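Local coordinates for protein putative nucleoside-diphosphate-sugar epimerase (Staphylococcus aureus subsp. aureus, PDB 3E48) that is of unproven function but, as a putative nucleoside-diphosphate-sugar epimerase with a Rossmann-type domain, probably binds an NAD(P) cofactor, at residues Gln19-His24 with Arg43-Val48; Ser47-Asp52 with Lys64-Val69; Phe54-Met59 with Leu89-Lys94; Phe71-Ile76 with Ile83-Asn88. One frame throughout, in Å; residues are numbered along the deposited sequence.

Contact 1. Residues Gln19-His24 with Arg43-Val48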
# COMPACT_ATOMS: atom_id res chain seq x y z
N GLN B 19 12.54 -17.00 22.14
CA GLN B 19 13.49 -15.98 22.55
C GLN B 19 12.91 -15.14 23.69
O GLN B 19 13.63 -14.73 24.59
CB GLN B 19 13.89 -15.09 21.35
CG GLN B 19 14.87 -15.76 20.39
CD GLN B 19 15.34 -14.83 19.26
OE1 GLN B 19 15.43 -13.62 19.45
NE2 GLN B 19 15.64 -15.42 18.10
N ALA B 20 11.60 -14.91 23.66
CA ALA B 20 10.96 -14.13 24.72
C ALA B 20 11.06 -14.91 26.03
O ALA B 20 11.26 -14.34 27.10
CB ALA B 20 9.51 -13.85 24.38
N ILE B 21 10.91 -16.23 25.93
CA ILE B 21 11.00 -17.08 27.11
C ILE B 21 12.44 -17.06 27.63
O ILE B 21 12.66 -16.95 28.84
CB ILE B 21 10.60 -18.54 26.77
CG1 ILE B 21 9.12 -18.58 26.38
CG2 ILE B 21 10.88 -19.45 27.95
CD1 ILE B 21 8.19 -17.99 27.42
N ALA B 22 13.41 -17.14 26.73
CA ALA B 22 14.82 -17.13 27.12
C ALA B 22 15.22 -15.80 27.76
O ALA B 22 16.08 -15.76 28.63
CB ALA B 22 15.71 -17.41 25.90
N ASN B 23 14.58 -14.71 27.33
CA ASN B 23 14.86 -13.38 27.87
C ASN B 23 14.00 -13.06 29.08
O ASN B 23 14.03 -11.93 29.59
CB ASN B 23 14.66 -12.30 26.80
CG ASN B 23 15.79 -12.26 25.79
OD1 ASN B 23 15.84 -13.07 24.85
ND2 ASN B 23 16.71 -11.33 25.98
N HIS B 24 13.24 -14.04 29.53
CA HIS B 24 12.37 -13.90 30.69
C HIS B 24 11.42 -12.70 30.60
O HIS B 24 11.27 -11.94 31.56
CB HIS B 24 13.23 -13.80 31.96
CG HIS B 24 14.26 -14.89 32.07
ND1 HIS B 24 13.94 -16.23 32.10
CD2 HIS B 24 15.62 -14.83 32.14
CE1 HIS B 24 15.04 -16.95 32.19
NE2 HIS B 24 16.07 -16.13 32.22
N ARG B 43 4.06 -24.11 28.36
CA ARG B 43 3.09 -24.10 29.44
C ARG B 43 3.69 -23.51 30.71
O ARG B 43 4.75 -23.93 31.17
CB ARG B 43 2.58 -25.53 29.71
CG ARG B 43 1.92 -26.16 28.49
CD ARG B 43 0.74 -25.32 28.00
NE ARG B 43 0.31 -25.68 26.65
CZ ARG B 43 -0.20 -26.86 26.31
NH1 ARG B 43 -0.36 -27.81 27.23
NH2 ARG B 43 -0.57 -27.10 25.06
N GLY B 44 3.00 -22.52 31.27
CA GLY B 44 3.47 -21.86 32.47
C GLY B 44 4.44 -20.73 32.20
O GLY B 44 4.85 -20.03 33.12
N LYS B 45 4.81 -20.54 30.94
CA LYS B 45 5.76 -19.49 30.58
C LYS B 45 5.10 -18.34 29.82
O LYS B 45 5.57 -17.21 29.87
CB LYS B 45 6.91 -20.10 29.76
CG LYS B 45 7.71 -21.11 30.58
CD LYS B 45 8.79 -21.79 29.76
CE LYS B 45 9.50 -22.84 30.59
NZ LYS B 45 8.54 -23.85 31.13
N VAL B 46 4.02 -18.65 29.12
CA VAL B 46 3.26 -17.66 28.37
C VAL B 46 1.79 -18.03 28.51
O VAL B 46 1.46 -19.20 28.68
CB VAL B 46 3.64 -17.64 26.87
CG1 VAL B 46 5.09 -17.21 26.71
CG2 VAL B 46 3.42 -19.02 26.25
N SER B 47 0.92 -17.03 28.46
CA SER B 47 -0.52 -17.28 28.56
C SER B 47 -1.03 -17.45 27.14
O SER B 47 -0.70 -16.68 26.25
CB SER B 47 -1.22 -16.11 29.25
OG SER B 47 -0.76 -15.96 30.58
N VAL B 48 -1.85 -18.48 26.95
CA VAL B 48 -2.38 -18.82 25.64
C VAL B 48 -3.85 -18.49 25.44
O VAL B 48 -4.70 -18.87 26.24
CB VAL B 48 -2.21 -20.33 25.39
CG1 VAL B 48 -2.67 -20.69 23.99
CG2 VAL B 48 -0.75 -20.73 25.61
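Ile-21, on the last turn of helix 11-22, packs against Lys-45 and Val-46, which lead into strand 47-50. The contact joins the first helix of the Rossmann fold to the approach of the strand at one margin of its sheet, and it is purely apolar. Its tight part is small. The terminal methyl CD1 of Ile-21 lies 3.3 Å from CG1 of Val-46, and the same CD1 is 3.4 Å from CB of Lys-45, both closer than ordinary van der Waals spacing. A branched isoleucine suits this position because its two arms reach different atoms: the CG1 arm brings CD1 against both partners, while CG2 comes within 3.6 Å of Lys-45 CD. Val-46 is the buried side of the pair and also rests on Phe-28 of the neighbouring strand, as befits a compact beta-branched residue.

The outer side is looser. Lys-45 crosses Ile-21 at about a right angle and offers only its methylenes to it, a fitting use of a long chain at the surface. Its tail then leads away, bending at chi4 (57°), and NZ hydrogen-bonds to Asp-41 O. Just after Ile-21 in the chain the helix closes in a Schellman motif, with His-24 at positive phi as the C-prime residue: Ile-25 N bonds to Ala-20 O, and His-24 N to Ile-21 O at 3.0 Å.

Contact 2. Residues Ser47-Asp52 with Lys64-Val69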
# COMPACT_ATOMS: atom_id res chain seq x y z
N SER B 47 0.92 -17.03 28.46
CA SER B 47 -0.52 -17.28 28.56
C SER B 47 -1.03 -17.45 27.14
O SER B 47 -0.70 -16.68 26.25
CB SER B 47 -1.22 -16.11 29.25
OG SER B 47 -0.76 -15.96 30.58
N VAL B 48 -1.85 -18.48 26.95
CA VAL B 48 -2.38 -18.82 25.64
C VAL B 48 -3.85 -18.49 25.44
O VAL B 48 -4.70 -18.87 26.24
CB VAL B 48 -2.21 -20.33 25.39
CG1 VAL B 48 -2.67 -20.69 23.99
CG2 VAL B 48 -0.75 -20.73 25.61
N ARG B 49 -4.14 -17.79 24.35
CA ARG B 49 -5.51 -17.44 23.99
C ARG B 49 -5.75 -17.90 22.56
O ARG B 49 -4.82 -17.90 21.75
CB ARG B 49 -5.74 -15.93 24.11
CG ARG B 49 -5.69 -15.43 25.54
CD ARG B 49 -5.95 -13.94 25.63
NE ARG B 49 -6.05 -13.50 27.02
CZ ARG B 49 -6.21 -12.24 27.40
NH1 ARG B 49 -6.28 -11.27 26.49
NH2 ARG B 49 -6.30 -11.94 28.69
N GLN B 50 -6.97 -18.31 22.26
CA GLN B 50 -7.31 -18.76 20.91
C GLN B 50 -7.77 -17.55 20.12
O GLN B 50 -8.51 -16.70 20.63
CB GLN B 50 -8.43 -19.82 20.96
CG GLN B 50 -8.59 -20.59 19.65
CD GLN B 50 -9.43 -21.85 19.81
OE1 GLN B 50 -9.19 -22.66 20.71
NE2 GLN B 50 -10.40 -22.03 18.92
N LEU B 51 -7.33 -17.47 18.87
CA LEU B 51 -7.66 -16.34 18.01
C LEU B 51 -7.81 -16.74 16.54
O LEU B 51 -7.13 -17.64 16.06
CB LEU B 51 -6.56 -15.28 18.14
CG LEU B 51 -6.49 -14.14 17.13
CD1 LEU B 51 -7.72 -13.26 17.25
CD2 LEU B 51 -5.22 -13.33 17.38
N ASP B 52 -8.73 -16.07 15.86
CA ASP B 52 -8.98 -16.29 14.43
C ASP B 52 -8.88 -14.91 13.80
O ASP B 52 -9.75 -14.06 14.03
CB ASP B 52 -10.38 -16.88 14.23
CG ASP B 52 -10.78 -16.98 12.76
OD1 ASP B 52 -11.93 -17.40 12.49
OD2 ASP B 52 -9.96 -16.65 11.87
N LYS B 64 -8.47 -8.07 24.81
CA LYS B 64 -8.91 -7.51 26.09
C LYS B 64 -7.78 -7.61 27.11
O LYS B 64 -7.19 -8.68 27.29
CB LYS B 64 -10.15 -8.25 26.61
CG LYS B 64 -11.41 -7.96 25.81
CD LYS B 64 -12.60 -8.73 26.35
CE LYS B 64 -13.88 -8.33 25.63
NZ LYS B 64 -15.06 -9.09 26.11
N GLY B 65 -7.47 -6.50 27.77
CA GLY B 65 -6.42 -6.51 28.77
C GLY B 65 -4.99 -6.42 28.24
O GLY B 65 -4.05 -6.39 29.03
N MSE B 66 -4.81 -6.39 26.92
CA MSE B 66 -3.46 -6.30 26.36
C MSE B 66 -3.04 -4.85 26.14
O MSE B 66 -3.87 -3.98 25.87
CB MSE B 66 -3.40 -7.06 25.03
CG MSE B 66 -3.76 -8.52 25.13
SE MSE B 66 -2.46 -9.51 26.19
CE MSE B 66 -3.42 -9.55 27.78
N ASP B 67 -1.74 -4.60 26.23
CA ASP B 67 -1.20 -3.26 26.07
C ASP B 67 -0.42 -3.09 24.78
O ASP B 67 -0.45 -2.04 24.15
CB ASP B 67 -0.32 -2.92 27.27
CG ASP B 67 -1.11 -2.86 28.55
OD1 ASP B 67 -0.80 -3.61 29.51
OD2 ASP B 67 -2.06 -2.05 28.60
N THR B 68 0.29 -4.15 24.40
CA THR B 68 1.09 -4.14 23.20
C THR B 68 0.84 -5.43 22.44
O THR B 68 0.94 -6.52 23.00
CB THR B 68 2.59 -4.04 23.54
OG1 THR B 68 2.82 -2.83 24.26
CG2 THR B 68 3.43 -4.04 22.28
N VAL B 69 0.48 -5.28 21.17
CA VAL B 69 0.23 -6.41 20.30
C VAL B 69 1.31 -6.46 19.22
O VAL B 69 1.58 -5.46 18.55
CB VAL B 69 -1.16 -6.30 19.60
CG1 VAL B 69 -1.30 -7.37 18.52
CG2 VAL B 69 -2.27 -6.44 20.64
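Arg-49 carries this contact alone for residues 47-52, reaching Lys-64 and Met-66 from the middle of its strand. Ahead of it, backbone hydrogen bonds from Ser-47 onward tie strand 47-50 to its neighbour, strand 28-32.

Arg-49 follows, with CG placed beside the backbone N (chi1 -68°) and the chain fully extended from there to NE. This length is needed: the closest alpha carbons of the two segments, Arg-49 CA and Lys-64 CA, are 10.7 Å apart. Its NH1 donates to Lys-64 O at 2.9 Å, with an N-H...O angle of 162°. The oxygen lies at the edge of the guanidinium, near its plane, and the nitrogen lies in the plane of the carbonyl. NH1 also hydrogen-bonds to Ala-62 O, so one nitrogen grips two carbonyls at the C-terminal end of helix 56-63, where a positive group would probably be favoured by the helix dipole. The separation reflects the Rossmann topology. Strand 47-50, helix 56-63 and strand 68-71 form a beta-alpha-beta crossover, and strands 28-32 and 3-6 lie between its two strands. Selenomethionine Met-66 comes from the opposite direction, bent at chi2 and chi3, and brings its methyl CE obliquely to 3.6 Å from Arg-49 NH1. A flexible, unbranched side chain can fold this way.

Past Arg-49 the segment turns to the helix of the crossover, where Leu-51 lays its apolar side chain on Met-59.

Contact 3. Residues Phe54-Met59 with Leu89-Lys94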
# COMPACT_ATOMS: atom_id res chain seq x y z
N PHE B 54 -9.58 -13.77 11.02
CA PHE B 54 -10.70 -13.37 10.19
C PHE B 54 -12.05 -13.35 10.88
O PHE B 54 -13.10 -13.39 10.24
CB PHE B 54 -10.72 -14.24 8.94
CG PHE B 54 -9.48 -14.08 8.10
CD1 PHE B 54 -9.37 -13.02 7.21
CD2 PHE B 54 -8.41 -14.95 8.25
CE1 PHE B 54 -8.20 -12.82 6.49
CE2 PHE B 54 -7.23 -14.76 7.53
CZ PHE B 54 -7.13 -13.69 6.65
N ASN B 55 -12.01 -13.28 12.20
CA ASN B 55 -13.23 -13.20 12.99
C ASN B 55 -12.99 -12.01 13.90
O ASN B 55 -12.23 -12.09 14.87
CB ASN B 55 -13.44 -14.47 13.80
CG ASN B 55 -14.73 -14.45 14.58
OD1 ASN B 55 -14.89 -13.66 15.51
ND2 ASN B 55 -15.67 -15.31 14.21
N GLN B 56 -13.62 -10.89 13.57
CA GLN B 56 -13.44 -9.66 14.33
C GLN B 56 -13.60 -9.81 15.84
O GLN B 56 -12.74 -9.37 16.60
CB GLN B 56 -14.38 -8.56 13.83
CG GLN B 56 -13.90 -7.17 14.22
CD GLN B 56 -14.52 -6.08 13.37
OE1 GLN B 56 -15.66 -5.67 13.60
NE2 GLN B 56 -13.77 -5.60 12.38
N GLU B 57 -14.68 -10.43 16.27
CA GLU B 57 -14.91 -10.60 17.70
C GLU B 57 -13.87 -11.48 18.37
O GLU B 57 -13.59 -11.33 19.57
CB GLU B 57 -16.32 -11.13 17.94
CG GLU B 57 -17.37 -10.07 17.63
CD GLU B 57 -17.13 -8.78 18.40
OE1 GLU B 57 -17.32 -7.69 17.81
OE2 GLU B 57 -16.76 -8.86 19.59
N SER B 58 -13.28 -12.40 17.61
CA SER B 58 -12.24 -13.27 18.16
C SER B 58 -11.03 -12.38 18.48
O SER B 58 -10.40 -12.54 19.52
CB SER B 58 -11.85 -14.35 17.14
OG SER B 58 -10.84 -15.19 17.66
N MSE B 59 -10.73 -11.44 17.59
CA MSE B 59 -9.60 -10.53 17.81
C MSE B 59 -9.91 -9.59 18.98
O MSE B 59 -9.05 -9.35 19.83
CB MSE B 59 -9.30 -9.72 16.54
CG MSE B 59 -8.46 -10.46 15.50
SE MSE B 59 -6.53 -10.05 15.57
CE MSE B 59 -6.34 -9.32 13.78
N LEU B 89 -7.32 -6.19 13.12
CA LEU B 89 -6.27 -5.81 14.06
C LEU B 89 -6.56 -4.42 14.63
O LEU B 89 -6.60 -4.24 15.84
CB LEU B 89 -4.91 -5.80 13.35
CG LEU B 89 -3.74 -5.16 14.11
CD1 LEU B 89 -3.43 -5.95 15.38
CD2 LEU B 89 -2.53 -5.14 13.18
N VAL B 90 -6.77 -3.46 13.74
CA VAL B 90 -7.05 -2.08 14.15
C VAL B 90 -8.36 -1.96 14.93
O VAL B 90 -8.42 -1.27 15.95
CB VAL B 90 -7.09 -1.12 12.94
CG1 VAL B 90 -7.50 0.27 13.39
CG2 VAL B 90 -5.71 -1.08 12.28
N TYR B 91 -9.42 -2.60 14.44
CA TYR B 91 -10.71 -2.53 15.10
C TYR B 91 -10.64 -3.07 16.52
O TYR B 91 -11.16 -2.45 17.45
CB TYR B 91 -11.76 -3.32 14.31
CG TYR B 91 -13.13 -3.31 14.94
CD1 TYR B 91 -13.45 -4.18 15.98
CD2 TYR B 91 -14.10 -2.41 14.51
CE1 TYR B 91 -14.71 -4.16 16.57
CE2 TYR B 91 -15.36 -2.38 15.09
CZ TYR B 91 -15.66 -3.26 16.12
OH TYR B 91 -16.91 -3.25 16.69
N ALA B 92 -10.02 -4.23 16.68
CA ALA B 92 -9.90 -4.86 17.99
C ALA B 92 -8.98 -4.08 18.92
O ALA B 92 -9.23 -4.00 20.12
CB ALA B 92 -9.39 -6.29 17.84
N ALA B 93 -7.91 -3.50 18.37
CA ALA B 93 -7.00 -2.72 19.20
C ALA B 93 -7.76 -1.54 19.80
O ALA B 93 -7.59 -1.22 20.98
CB ALA B 93 -5.81 -2.23 18.37
N LYS B 94 -8.61 -0.90 19.01
CA LYS B 94 -9.37 0.25 19.50
C LYS B 94 -10.44 -0.17 20.51
O LYS B 94 -10.57 0.42 21.58
CB LYS B 94 -10.03 1.00 18.34
CG LYS B 94 -9.06 1.75 17.46
CD LYS B 94 -9.81 2.55 16.40
CE LYS B 94 -8.87 3.47 15.63
NZ LYS B 94 -9.62 4.26 14.62
O HOH W 1 -17.13 -5.08 18.54
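Gln-56 and Met-59 of helix 56-63 meet Tyr-91, Leu-89 and Ala-92 of helix 84-96, two neighbouring helices on one side of the Rossmann sheet. The flat groups form an amide-aromatic stack. The Gln-56 amide lies over one face of the Tyr-91 ring, the planes only 4° apart, with Gln-56 CD 3.4 Å from Tyr-91 CD1. Gln-56 OE1 sits over the ring centre, 3.3 Å above the plane of Tyr-91. CG anti to the backbone N (chi1 -159°) and an extended chain lay the amide out flat, and a hydrogen bond from Gln-56 NE2 to Asn-88 OD1 fixes its rotation. Glutamine serves both needs, with a planar surface for the ring and an N-H for the asparagine.

Apolar packing lies deeper. Met-59 CB is 3.7 Å from Ala-92 CB, and the small alanine lets the backbones approach until Met-59 CA and Ala-92 CA are 5.7 Å apart. Selenomethionine Met-59 bends at chi2 and chi3 to lay CE beside the start of the other segment, 3.8 Å from Leu-89 CB.

The polar contacts lie at the helix start and on the outer side. Asn-55, the N-cap of helix 56-63, accepts from Ser-58 N through OD1 at 2.9 Å. Farther out a single water joins the helices: it donates to Glu-57 OE1 at 2.7 Å and, in the plane of the Tyr-91 ring, lies 2.6 Å from Tyr-91 OH.

Contact 4. Residues Phe71-Ile76 with Ile83-Asn88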
# COMPACT_ATOMS: atom_id res chain seq x y z
N PHE B 71 1.96 -8.18 15.94
CA PHE B 71 1.19 -8.86 14.90
C PHE B 71 2.01 -9.45 13.77
O PHE B 71 2.78 -8.75 13.12
CB PHE B 71 0.19 -7.86 14.29
CG PHE B 71 -0.81 -8.49 13.37
CD1 PHE B 71 -1.93 -9.14 13.88
CD2 PHE B 71 -0.64 -8.43 11.98
CE1 PHE B 71 -2.86 -9.73 13.03
CE2 PHE B 71 -1.57 -9.01 11.12
CZ PHE B 71 -2.69 -9.67 11.65
N ILE B 72 1.84 -10.75 13.55
CA ILE B 72 2.52 -11.45 12.47
C ILE B 72 1.45 -11.78 11.43
O ILE B 72 0.54 -12.56 11.70
CB ILE B 72 3.16 -12.76 12.96
CG1 ILE B 72 4.22 -12.43 14.02
CG2 ILE B 72 3.78 -13.52 11.79
CD1 ILE B 72 4.87 -13.65 14.63
N PRO B 73 1.54 -11.17 10.24
CA PRO B 73 0.56 -11.43 9.18
C PRO B 73 0.47 -12.91 8.80
O PRO B 73 1.44 -13.66 8.96
CB PRO B 73 1.06 -10.58 8.02
CG PRO B 73 1.70 -9.42 8.70
CD PRO B 73 2.46 -10.09 9.84
N SER B 74 -0.68 -13.33 8.29
CA SER B 74 -0.89 -14.71 7.86
C SER B 74 -0.31 -14.86 6.45
O SER B 74 0.25 -13.91 5.91
CB SER B 74 -2.38 -15.04 7.83
OG SER B 74 -3.04 -14.35 6.77
N ILE B 75 -0.45 -16.05 5.87
CA ILE B 75 0.05 -16.29 4.52
C ILE B 75 -1.09 -16.34 3.50
O ILE B 75 -0.88 -16.74 2.36
CB ILE B 75 0.87 -17.60 4.42
CG1 ILE B 75 0.16 -18.73 5.17
CG2 ILE B 75 2.27 -17.39 4.97
CD1 ILE B 75 -1.06 -19.29 4.47
N ILE B 76 -2.28 -15.94 3.92
CA ILE B 76 -3.44 -15.94 3.03
C ILE B 76 -3.20 -15.07 1.80
O ILE B 76 -2.59 -14.00 1.91
CB ILE B 76 -4.70 -15.42 3.76
CG1 ILE B 76 -5.07 -16.35 4.92
CG2 ILE B 76 -5.86 -15.26 2.78
CD1 ILE B 76 -5.38 -17.78 4.50
N ILE B 83 -6.51 -8.66 3.52
CA ILE B 83 -6.86 -7.35 4.07
C ILE B 83 -7.70 -7.33 5.36
O ILE B 83 -7.40 -6.58 6.28
CB ILE B 83 -7.63 -6.50 3.02
CG1 ILE B 83 -6.70 -6.18 1.85
CG2 ILE B 83 -8.15 -5.22 3.65
CD1 ILE B 83 -5.43 -5.49 2.27
N PRO B 84 -8.76 -8.14 5.43
CA PRO B 84 -9.60 -8.16 6.64
C PRO B 84 -8.78 -8.33 7.92
O PRO B 84 -9.17 -7.88 8.99
CB PRO B 84 -10.55 -9.32 6.38
CG PRO B 84 -10.75 -9.23 4.88
CD PRO B 84 -9.33 -9.04 4.39
N GLU B 85 -7.64 -8.99 7.77
CA GLU B 85 -6.70 -9.26 8.85
C GLU B 85 -6.31 -7.98 9.58
O GLU B 85 -6.43 -7.87 10.82
CB GLU B 85 -5.47 -9.85 8.20
CG GLU B 85 -4.53 -10.55 9.08
CD GLU B 85 -3.54 -11.30 8.24
OE1 GLU B 85 -2.48 -10.73 7.90
OE2 GLU B 85 -3.85 -12.44 7.89
N VAL B 86 -5.82 -7.01 8.82
CA VAL B 86 -5.38 -5.74 9.38
C VAL B 86 -6.56 -4.90 9.82
O VAL B 86 -6.45 -4.15 10.78
CB VAL B 86 -4.52 -4.94 8.36
CG1 VAL B 86 -5.35 -4.56 7.14
CG2 VAL B 86 -3.95 -3.69 9.03
N GLU B 87 -7.68 -5.01 9.12
CA GLU B 87 -8.86 -4.26 9.52
C GLU B 87 -9.25 -4.74 10.91
O GLU B 87 -9.56 -3.93 11.78
CB GLU B 87 -10.03 -4.50 8.55
CG GLU B 87 -9.95 -3.76 7.22
CD GLU B 87 -10.09 -2.25 7.35
OE1 GLU B 87 -10.81 -1.79 8.26
OE2 GLU B 87 -9.49 -1.52 6.54
N ASN B 88 -9.23 -6.05 11.12
CA ASN B 88 -9.60 -6.59 12.42
C ASN B 88 -8.59 -6.21 13.49
O ASN B 88 -8.96 -5.94 14.63
CB ASN B 88 -9.78 -8.10 12.33
CG ASN B 88 -11.03 -8.49 11.55
OD1 ASN B 88 -11.93 -7.66 11.38
ND2 ASN B 88 -11.09 -9.73 11.09
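Glu-85 reaches out of helix 84-96 to Ser-74, with Phe-71 and Pro-73 lining its path. Its CG stands anti to the backbone N (chi1 -163°), and the chain runs on extended, delivering the carboxylate to the loop. Ser-74 N donates to Glu-85 OE1 at 3.2 Å, at 159°, from well above the carboxylate plane, and more weakly to Glu-85 OE2. Ser-74 holds OG between its backbone N and carbonyl carbon (chi1 70°), which turns the hydroxyl to Glu-85 OE2; that bond is modelled so short that its length is doubtful. A serine suits the spot because its amide grips the carboxylate and its short hydroxyl probably adds to the hold.

Phe-71 ends strand 68-71, and the loop that follows leaves the C-terminal end of the strand in the Rossmann fold, the end of the sheet at which dinucleotides bind in this family. Phe-71 meets the glutamate stem with its ring edge: CZ lies 3.3 Å from Glu-85 CG, near the ring plane. Tyr-53 stacks on the same phenylalanine. Pro-73 presents CB 3.5 Å from Glu-85 OE1. Beyond it, Ile-76 N reaches back to Ser-74 OG in a weak bond of 3.4 Å.

Overall arrangement
All four contacts lie within the NAD(P)H-binding family region, a Rossmann-type fold that probably holds the cofactor. Contact 1 opens the series and shares Ser-47 and Val-48 with contact 2, their centres about 14 Å apart. Contacts 2 and 3 interleave along the chain: helix 56-63, which links strands 47-50 and 68-71, brings them to centres about 11 Å apart, and Val-69 packs on Leu-89. Contact 4 lies within the sequence span of contact 3, shares helix 84-96 with it, and has its centre about 10 Å away. The centre of contact 1 is about 24 Å from those of contacts 3 and 4. The set thus runs from the sheet margin to the helix whose start packs on the second subunit.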